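Thiol:disulfide interchange protein, thioredoxin family protein (PDB 3OR5) probably acts as a thiol-disulfide oxidoreductase of the thioredoxin family, exchanging disulfides through a redox-active cysteine pair, perhaps during cytochrome c maturation. Local coordinates at residues Thr21-Pro26 with Asn84-Gln89; Ala30-Lys35 with Thr69-Ala74; Ile38-Ala43 with Arg50-Asp55. One frame throughout, in Å; residues are numbered along the deposited sequence.

Contact 1 (Thr21-Pro26 with Asn84-Gln89); sequences TVDGKP and NYMKTQ
Met-86, present as selenomethionine, reaches across from its helix and meets Val-22 and Asp-23 with different atoms. Its selenium lies against the valine: SE is 3.7 Å from Val-22 CB and 3.8 Å from Val-22 CG1, the two side chains meeting at a slant. The chain then bends at its last torsion (chi3 71°), which turns the methyl away from the valine and over the flat carboxylate of Asp-23. There Met-86 CE lies 3.6 Å from Asp-23 CG and about equally far from both carboxylate oxygens, nearly straight above the plane of the group. The contact is therefore methyl on carboxylate face. Thr-21 OG1 donates to Asp-23 OD1 at 2.7 Å from the anti side, 27° out of the carboxylate plane; the same hydroxyl accepts the backbone N of Lys-25 at 2.9 Å. These two bonds brace the type I turn from Thr-21 to Gly-24 and limit the rotation of the carboxylate. The turn links the paired strands 18-20 and 26-28. Its Val-22 also packs on Leu-79 and Val-82 of helix 79-89 and shares a backbone hydrogen bond with Val-95 of edge strand 95-97, while Met-86 covers Val-95 and Ile-91.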
loop_
_atom_site.group_PDB
_atom_site.type_symbol
_atom_site.label_atom_id
_atom_site.label_comp_id
_atom_site.label_asym_id
_atom_site.label_seq_id
_atom_site.Cartn_x
_atom_site.Cartn_y
_atom_site.Cartn_z
ATOM N N THR A 21 0.720 -9.667 9.939
ATOM C CA THR A 21 1.845 -8.939 9.351
ATOM C C THR A 21 3.155 -9.692 9.570
ATOM O O THR A 21 3.274 -10.609 10.404
ATOM C CB THR A 21 2.024 -7.548 9.943
ATOM O OG1 THR A 21 2.365 -7.730 11.320
ATOM C CG2 THR A 21 0.697 -6.675 9.784
ATOM N N VAL A 22 4.183 -9.319 8.777
ATOM C CA VAL A 22 5.531 -9.947 8.869
ATOM C C VAL A 22 6.078 -9.851 10.288
ATOM O O VAL A 22 6.761 -10.801 10.744
ATOM C CB VAL A 22 6.388 -9.209 7.895
ATOM C CG1 VAL A 22 7.866 -9.571 8.121
ATOM C CG2 VAL A 22 5.898 -9.602 6.428
ATOM N N ASP A 23 5.759 -8.774 10.986
ATOM C CA ASP A 23 6.206 -8.584 12.409
ATOM C C ASP A 23 5.210 -9.052 13.394
ATOM O O ASP A 23 5.328 -8.691 14.554
ATOM C CB ASP A 23 6.705 -7.168 12.735
ATOM C CG ASP A 23 5.681 -6.125 12.457
ATOM O OD1 ASP A 23 4.672 -6.397 11.717
ATOM O OD2 ASP A 23 5.912 -4.975 12.938
ATOM N N GLY A 24 4.274 -9.921 12.955
ATOM C CA GLY A 24 3.449 -10.663 13.942
ATOM C C GLY A 24 2.397 -9.794 14.578
ATOM O O GLY A 24 2.281 -9.773 15.799
ATOM N N LYS A 25 1.675 -8.978 13.791
ATOM C CA LYS A 25 0.588 -8.122 14.323
ATOM C C LYS A 25 -0.626 -8.446 13.468
ATOM O O LYS A 25 -0.492 -8.892 12.310
ATOM C CB LYS A 25 0.961 -6.628 14.181
ATOM C CG LYS A 25 2.111 -6.348 15.117
ATOM C CD LYS A 25 2.605 -4.982 14.895
ATOM C CE LYS A 25 3.944 -4.880 15.670
ATOM N NZ LYS A 25 4.332 -3.471 15.918
ATOM N N PRO A 26 -1.841 -8.205 13.982
ATOM C CA PRO A 26 -3.039 -8.431 13.208
ATOM C C PRO A 26 -3.305 -7.263 12.274
ATOM O O PRO A 26 -2.987 -6.134 12.617
ATOM C CB PRO A 26 -4.149 -8.485 14.305
ATOM C CG PRO A 26 -3.564 -7.599 15.452
ATOM C CD PRO A 26 -2.055 -7.649 15.333
ATOM N N ASN A 84 13.769 -8.120 8.193
ATOM C CA ASN A 84 14.967 -7.292 8.388
ATOM C C ASN A 84 14.935 -5.939 7.696
ATOM O O ASN A 84 15.388 -4.989 8.233
ATOM C CB ASN A 84 16.231 -8.053 7.970
ATOM C CG ASN A 84 17.415 -7.577 8.754
ATOM O OD1 ASN A 84 17.357 -7.530 10.014
ATOM N ND2 ASN A 84 18.441 -7.141 8.075
ATOM N N TYR A 85 14.340 -5.837 6.502
ATOM C CA TYR A 85 14.194 -4.572 5.844
ATOM C C TYR A 85 13.294 -3.608 6.680
ATOM O O TYR A 85 13.581 -2.429 6.812
ATOM C CB TYR A 85 13.598 -4.821 4.447
ATOM C CG TYR A 85 13.626 -3.574 3.612
ATOM C CD1 TYR A 85 14.805 -2.998 3.215
ATOM C CD2 TYR A 85 12.397 -2.997 3.199
ATOM C CE1 TYR A 85 14.803 -1.832 2.445
ATOM C CE2 TYR A 85 12.408 -1.841 2.412
ATOM C CZ TYR A 85 13.584 -1.289 2.046
ATOM O OH TYR A 85 13.539 -0.143 1.278
HETATM N N MSE A 86 12.250 -4.184 7.235
HETATM C CA MSE A 86 11.357 -3.392 8.117
HETATM C C MSE A 86 12.144 -2.833 9.263
HETATM O O MSE A 86 11.876 -1.675 9.643
HETATM C CB MSE A 86 10.166 -4.247 8.588
HETATM C CG MSE A 86 9.197 -4.505 7.477
HETATM SE SE MSE A 86 7.890 -5.800 8.176
HETATM C CE MSE A 86 6.970 -4.681 9.368
ATOM N N LYS A 87 13.046 -3.615 9.846
ATOM C CA LYS A 87 13.846 -3.133 10.974
ATOM C C LYS A 87 14.815 -2.052 10.507
ATOM O O LYS A 87 14.909 -0.954 11.080
ATOM C CB LYS A 87 14.540 -4.351 11.636
ATOM C CG LYS A 87 15.438 -3.982 12.738
ATOM C CD LYS A 87 15.943 -5.298 13.331
ATOM C CE LYS A 87 17.469 -5.267 13.511
ATOM N NZ LYS A 87 18.172 -5.189 12.148
ATOM N N THR A 88 15.559 -2.326 9.437
ATOM C CA THR A 88 16.578 -1.359 8.946
ATOM C C THR A 88 16.036 -0.031 8.450
ATOM O O THR A 88 16.596 1.037 8.722
ATOM C CB THR A 88 17.540 -1.985 7.890
ATOM O OG1 THR A 88 16.860 -2.215 6.646
ATOM C CG2 THR A 88 18.041 -3.216 8.391
ATOM N N GLN A 89 14.855 -0.048 7.838
ATOM C CA GLN A 89 14.243 1.148 7.291
ATOM C C GLN A 89 13.211 1.768 8.212
ATOM O O GLN A 89 12.685 2.849 7.915
ATOM C CB GLN A 89 13.630 0.923 5.910
ATOM C CG GLN A 89 14.557 0.180 4.983
ATOM C CD GLN A 89 15.812 0.929 4.636
ATOM O OE1 GLN A 89 15.760 2.049 4.157
ATOM N NE2 GLN A 89 16.963 0.288 4.848
#

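Contact 2 (Ala30-Lys35 with Thr69-Ala74); sequences ASLKGK and TFVGIA
One face of the central sheet of the thioredoxin fold receives Leu-32, which comes from the 3-10 turn before strand 36-42 and lies on Thr-69 and Val-71 of strand 68-74. These two residues are two apart in the strand and so point to the same side. The leucine fork straddles the threonine methyl: Thr-69 CG2 is 3.8 Å from Leu-32 CD2 and 4.0 Å from Leu-32 CD1, the two side chains meeting nearly at right angles. Leu-32 CD1 also reaches Val-71 CG2, at 4.1 Å. Thr-69 divides its two branches cleanly. With OG1 opposite its own backbone N (chi1 -170°), the methyl is left for the leucine, while OG1 donates to Phe-70 O at 2.8 Å, tilted 23° from the carbonyl plane, and also bonds Gln-60 NE2. With an alanine here, the leucine fork would probably face a gap and Gln-60 NE2 would be likely to lose its acceptor. Beyond Leu-32 the chain reverses in a type II turn, closed by Lys-35 N to Leu-32 O at 3.0 Å, and enters strand 36-42, the parallel neighbour of 68-74. Phe-27 of strand 26-28 covers both Leu-32 and Val-71, and Tyr-37 of strand 36-42 flanks the leucine.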
loop_
_atom_site.group_PDB
_atom_site.type_symbol
_atom_site.label_atom_id
_atom_site.label_comp_id
_atom_site.label_asym_id
_atom_site.label_seq_id
_atom_site.Cartn_x
_atom_site.Cartn_y
_atom_site.Cartn_z
ATOM N N ALA A 30 -10.980 -3.784 7.665
ATOM C CA ALA A 30 -12.033 -3.167 8.472
ATOM C C ALA A 30 -11.570 -1.993 9.302
ATOM O O ALA A 30 -12.353 -1.048 9.564
ATOM C CB ALA A 30 -12.705 -4.241 9.341
ATOM N N SER A 31 -10.296 -1.991 9.672
ATOM C CA SER A 31 -9.707 -0.937 10.426
ATOM C C SER A 31 -9.563 0.310 9.623
ATOM O O SER A 31 -9.308 1.381 10.200
ATOM C CB SER A 31 -8.323 -1.337 10.965
ATOM O OG SER A 31 -7.287 -1.098 10.030
ATOM N N LEU A 32 -9.678 0.194 8.307
ATOM C CA LEU A 32 -9.472 1.323 7.430
ATOM C C LEU A 32 -10.743 2.051 7.027
ATOM O O LEU A 32 -10.714 2.929 6.161
ATOM C CB LEU A 32 -8.738 0.889 6.170
ATOM C CG LEU A 32 -7.363 0.316 6.666
ATOM C CD1 LEU A 32 -6.403 0.135 5.572
ATOM C CD2 LEU A 32 -6.658 1.104 7.847
ATOM N N LYS A 33 -11.870 1.704 7.645
ATOM C CA LYS A 33 -13.092 2.427 7.305
ATOM C C LYS A 33 -12.942 3.921 7.522
ATOM O O LYS A 33 -12.546 4.337 8.575
ATOM C CB LYS A 33 -14.261 1.922 8.147
ATOM C CG LYS A 33 -15.563 2.550 7.678
ATOM C CD LYS A 33 -16.557 2.633 8.854
ATOM C CE LYS A 33 -17.946 3.091 8.382
ATOM N NZ LYS A 33 -18.945 2.068 8.828
ATOM N N GLY A 34 -13.220 4.717 6.487
ATOM C CA GLY A 34 -13.159 6.155 6.537
ATOM C C GLY A 34 -11.768 6.771 6.396
ATOM O O GLY A 34 -11.594 7.989 6.484
ATOM N N LYS A 35 -10.801 5.904 6.212
ATOM C CA LYS A 35 -9.413 6.292 6.036
ATOM C C LYS A 35 -8.978 6.194 4.576
ATOM O O LYS A 35 -9.405 5.324 3.897
ATOM C CB LYS A 35 -8.505 5.400 6.886
ATOM C CG LYS A 35 -8.605 5.580 8.359
ATOM C CD LYS A 35 -7.455 4.956 9.112
ATOM C CE LYS A 35 -7.558 5.134 10.579
ATOM N NZ LYS A 35 -6.771 4.137 11.319
ATOM N N THR A 69 -3.128 5.677 5.926
ATOM C CA THR A 69 -1.967 4.753 6.173
ATOM C C THR A 69 -1.529 4.109 4.859
ATOM O O THR A 69 -2.339 3.910 3.946
ATOM C CB THR A 69 -2.316 3.637 7.135
ATOM O OG1 THR A 69 -1.125 2.907 7.520
ATOM C CG2 THR A 69 -3.418 2.599 6.610
ATOM N N PHE A 70 -0.231 3.823 4.770
ATOM C CA PHE A 70 0.204 2.828 3.745
ATOM C C PHE A 70 -0.069 1.401 4.269
ATOM O O PHE A 70 -0.180 1.129 5.509
ATOM C CB PHE A 70 1.699 2.975 3.492
ATOM C CG PHE A 70 2.041 4.183 2.675
ATOM C CD1 PHE A 70 1.896 4.138 1.306
ATOM C CD2 PHE A 70 2.547 5.341 3.268
ATOM C CE1 PHE A 70 2.197 5.294 0.563
ATOM C CE2 PHE A 70 2.908 6.464 2.531
ATOM C CZ PHE A 70 2.717 6.449 1.161
ATOM N N VAL A 71 -0.193 0.456 3.326
ATOM C CA VAL A 71 -0.171 -0.934 3.707
ATOM C C VAL A 71 0.753 -1.594 2.678
ATOM O O VAL A 71 0.579 -1.370 1.436
ATOM C CB VAL A 71 -1.553 -1.534 3.519
ATOM C CG1 VAL A 71 -1.524 -3.029 3.817
ATOM C CG2 VAL A 71 -2.584 -0.850 4.418
ATOM N N GLY A 72 1.735 -2.350 3.142
ATOM C CA GLY A 72 2.680 -2.985 2.157
ATOM C C GLY A 72 2.332 -4.466 2.003
ATOM O O GLY A 72 2.008 -5.153 2.971
ATOM N N ILE A 73 2.413 -4.992 0.780
ATOM C CA ILE A 73 2.217 -6.440 0.534
ATOM C C ILE A 73 3.467 -6.866 -0.225
ATOM O O ILE A 73 3.729 -6.388 -1.329
ATOM C CB ILE A 73 0.934 -6.680 -0.280
ATOM C CG1 ILE A 73 -0.308 -6.300 0.612
ATOM C CG2 ILE A 73 0.877 -8.223 -0.674
ATOM C CD1 ILE A 73 -1.662 -6.387 -0.143
ATOM N N ALA A 74 4.258 -7.744 0.381
ATOM C CA ALA A 74 5.607 -8.085 -0.170
ATOM C C ALA A 74 5.452 -9.294 -1.075
ATOM O O ALA A 74 5.033 -10.374 -0.625
ATOM C CB ALA A 74 6.578 -8.445 0.981
#

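Contact 3 (Ile38-Ala43 with Arg50-Asp55); sequences IVNFFA and RSEIPD
Ile-53 and Glu-52 of helix 47-63 face Phe-42 and Asn-40 of strand 36-42, within the first half of a beta-alpha-beta unit of the thioredoxin fold. The axes of the short segments 38-42 and 50-55 run roughly antiparallel, at 151° with a closest approach of 10.8 Å, so side chains and one water span the space. Ile-53 can be followed outward. Its CB lies 3.8 Å from Tyr-85 OH of helix 79-89. CG1, opposite the carbonyl carbon (chi1 -76°), heads for the strand and passes 4.3 Å from Asn-40 ND2. The tip, CD1, ends at the Phe-42 ring, 3.4 Å from Phe-42 CD1 and 3.9 Å from both CG and CE1 of that ring. The approach is oblique and its closest distance tight for two carbons. The in-plane edge of the ring also meets the carbonyl oxygen of Asn-40, and Phe-42 touches Cys-49, the second cysteine of what is probably the redox-active CxxC pair. Glu-52 lies three residues beyond that cysteine, as does the active-site glutamate of ResA-type relatives. Both Glu-52 and Asn-40 touch Pro-118, probably the cis-proline of the family. The amide and carboxylate planes stand 47° apart, with Asn-40 OD1 3.7 Å from Glu-52 OE2. A single water joins the two groups: it accepts from Asn-40 ND2 at 2.9 Å and donates to Glu-52 OE2, also at 2.9 Å.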
loop_
_atom_site.group_PDB
_atom_site.type_symbol
_atom_site.label_atom_id
_atom_site.label_comp_id
_atom_site.label_asym_id
_atom_site.label_seq_id
_atom_site.Cartn_x
_atom_site.Cartn_y
_atom_site.Cartn_z
ATOM N N ILE A 38 -2.964 3.634 0.896
ATOM C CA ILE A 38 -2.297 3.219 -0.388
ATOM C C ILE A 38 -1.753 1.850 -0.119
ATOM O O ILE A 38 -0.974 1.665 0.849
ATOM C CB ILE A 38 -1.194 4.229 -0.791
ATOM C CG1 ILE A 38 -1.817 5.548 -1.280
ATOM C CG2 ILE A 38 -0.338 3.634 -1.903
ATOM C CD1 ILE A 38 -0.746 6.690 -1.426
ATOM N N VAL A 39 -2.135 0.883 -0.990
ATOM C CA VAL A 39 -1.655 -0.516 -0.832
ATOM C C VAL A 39 -0.520 -0.653 -1.841
ATOM O O VAL A 39 -0.709 -0.433 -3.036
ATOM C CB VAL A 39 -2.767 -1.482 -1.135
ATOM C CG1 VAL A 39 -2.243 -2.954 -1.061
ATOM C CG2 VAL A 39 -3.957 -1.245 -0.159
ATOM N N ASN A 40 0.661 -0.994 -1.336
ATOM C CA ASN A 40 1.946 -0.981 -2.110
ATOM C C ASN A 40 2.378 -2.417 -2.219
ATOM O O ASN A 40 2.772 -3.059 -1.239
ATOM C CB ASN A 40 3.011 -0.153 -1.391
ATOM C CG ASN A 40 4.349 -0.249 -2.068
ATOM O OD1 ASN A 40 4.428 -0.039 -3.312
ATOM N ND2 ASN A 40 5.335 -0.415 -1.344
ATOM N N PHE A 41 2.358 -2.939 -3.464
ATOM C CA PHE A 41 2.926 -4.293 -3.744
ATOM C C PHE A 41 4.352 -4.041 -4.075
ATOM O O PHE A 41 4.680 -3.247 -4.997
ATOM C CB PHE A 41 2.212 -4.948 -4.956
ATOM C CG PHE A 41 0.850 -5.496 -4.562
ATOM C CD1 PHE A 41 0.619 -6.863 -4.260
ATOM C CD2 PHE A 41 -0.226 -4.591 -4.485
ATOM C CE1 PHE A 41 -0.643 -7.313 -3.848
ATOM C CE2 PHE A 41 -1.514 -5.035 -4.066
ATOM C CZ PHE A 41 -1.755 -6.422 -3.823
ATOM N N PHE A 42 5.233 -4.670 -3.325
ATOM C CA PHE A 42 6.680 -4.336 -3.419
ATOM C C PHE A 42 7.569 -5.542 -3.144
ATOM O O PHE A 42 7.077 -6.537 -2.588
ATOM C CB PHE A 42 7.098 -3.231 -2.377
ATOM C CG PHE A 42 7.121 -3.736 -0.962
ATOM C CD1 PHE A 42 8.338 -3.970 -0.322
ATOM C CD2 PHE A 42 5.928 -3.980 -0.252
ATOM C CE1 PHE A 42 8.388 -4.487 0.967
ATOM C CE2 PHE A 42 5.975 -4.465 1.086
ATOM C CZ PHE A 42 7.206 -4.733 1.685
ATOM N N ALA A 43 8.905 -5.420 -3.464
ATOM C CA ALA A 43 9.848 -6.349 -2.965
ATOM C C ALA A 43 11.047 -5.566 -2.445
ATOM O O ALA A 43 11.366 -4.502 -2.983
ATOM C CB ALA A 43 10.307 -7.345 -4.095
ATOM N N ARG A 50 13.318 0.166 -3.093
ATOM C CA ARG A 50 14.225 0.583 -2.074
ATOM C C ARG A 50 14.378 2.080 -2.085
ATOM O O ARG A 50 14.669 2.696 -1.035
ATOM C CB ARG A 50 15.609 -0.092 -2.284
ATOM C CG ARG A 50 15.497 -1.591 -2.115
ATOM C CD ARG A 50 16.879 -2.239 -2.281
ATOM N NE ARG A 50 17.796 -1.926 -1.185
ATOM C CZ ARG A 50 17.868 -2.627 -0.059
ATOM N NH1 ARG A 50 17.064 -3.671 0.164
ATOM N NH2 ARG A 50 18.808 -2.308 0.837
ATOM N N SER A 51 14.131 2.672 -3.276
ATOM C CA SER A 51 14.213 4.118 -3.402
ATOM C C SER A 51 12.983 4.786 -2.781
ATOM O O SER A 51 13.063 5.827 -2.055
ATOM C CB SER A 51 14.278 4.478 -4.890
ATOM O OG SER A 51 14.552 5.875 -4.932
ATOM N N GLU A 52 11.851 4.159 -2.974
ATOM C CA GLU A 52 10.621 4.827 -2.573
ATOM C C GLU A 52 10.163 4.531 -1.163
ATOM O O GLU A 52 9.447 5.410 -0.541
ATOM C CB GLU A 52 9.504 4.707 -3.551
ATOM C CG GLU A 52 8.952 3.412 -3.720
ATOM C CD GLU A 52 7.697 3.449 -4.654
ATOM O OE1 GLU A 52 7.606 4.307 -5.586
ATOM O OE2 GLU A 52 6.795 2.630 -4.414
ATOM N N ILE A 53 10.475 3.325 -0.662
ATOM C CA ILE A 53 9.928 3.004 0.687
ATOM C C ILE A 53 10.382 3.987 1.781
ATOM O O ILE A 53 9.554 4.321 2.634
ATOM C CB ILE A 53 10.175 1.550 1.030
ATOM C CG1 ILE A 53 9.141 0.718 0.220
ATOM C CG2 ILE A 53 10.007 1.306 2.598
ATOM C CD1 ILE A 53 9.423 -0.764 0.213
ATOM N N PRO A 54 11.603 4.479 1.800
ATOM C CA PRO A 54 11.937 5.496 2.829
ATOM C C PRO A 54 11.111 6.775 2.721
ATOM O O PRO A 54 10.796 7.414 3.768
ATOM C CB PRO A 54 13.426 5.768 2.623
ATOM C CG PRO A 54 13.919 4.439 2.050
ATOM C CD PRO A 54 12.823 3.905 1.152
ATOM N N ASP A 55 10.701 7.176 1.519
ATOM C CA ASP A 55 9.840 8.367 1.360
ATOM C C ASP A 55 8.449 8.002 1.879
ATOM O O ASP A 55 7.813 8.846 2.449
ATOM C CB ASP A 55 9.750 8.771 -0.117
ATOM C CG ASP A 55 11.125 9.363 -0.620
ATOM O OD1 ASP A 55 11.909 9.839 0.203
ATOM O OD2 ASP A 55 11.385 9.401 -1.836
HETATM O O HOH W 1 7.608 0.211 -3.112
#

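In the fold
The three contacts form a near-equal triangle, their centres 14 to 15 Å apart, and lie within one thioredoxin-type domain. Along the chain they are nested: contact 3 falls inside the loop closed by contact 2, and contact 2 inside that of contact 1. Contacts 2 and 3 share the central mixed sheet, where strands 68-74 and 36-42 are parallel neighbours joined by Asn-40 N to Val-71 O and Ile-73 N to Asn-40 O, both 2.8 Å. Contact 1 meets contact 3 through Tyr-85, whose OH lies 3.5 Å from Arg-50 CA. Together they join loop 21-26, helices 47-63 and 79-89 and the sheet into one domain, with contact 3 the one beside the probable CxxC pair.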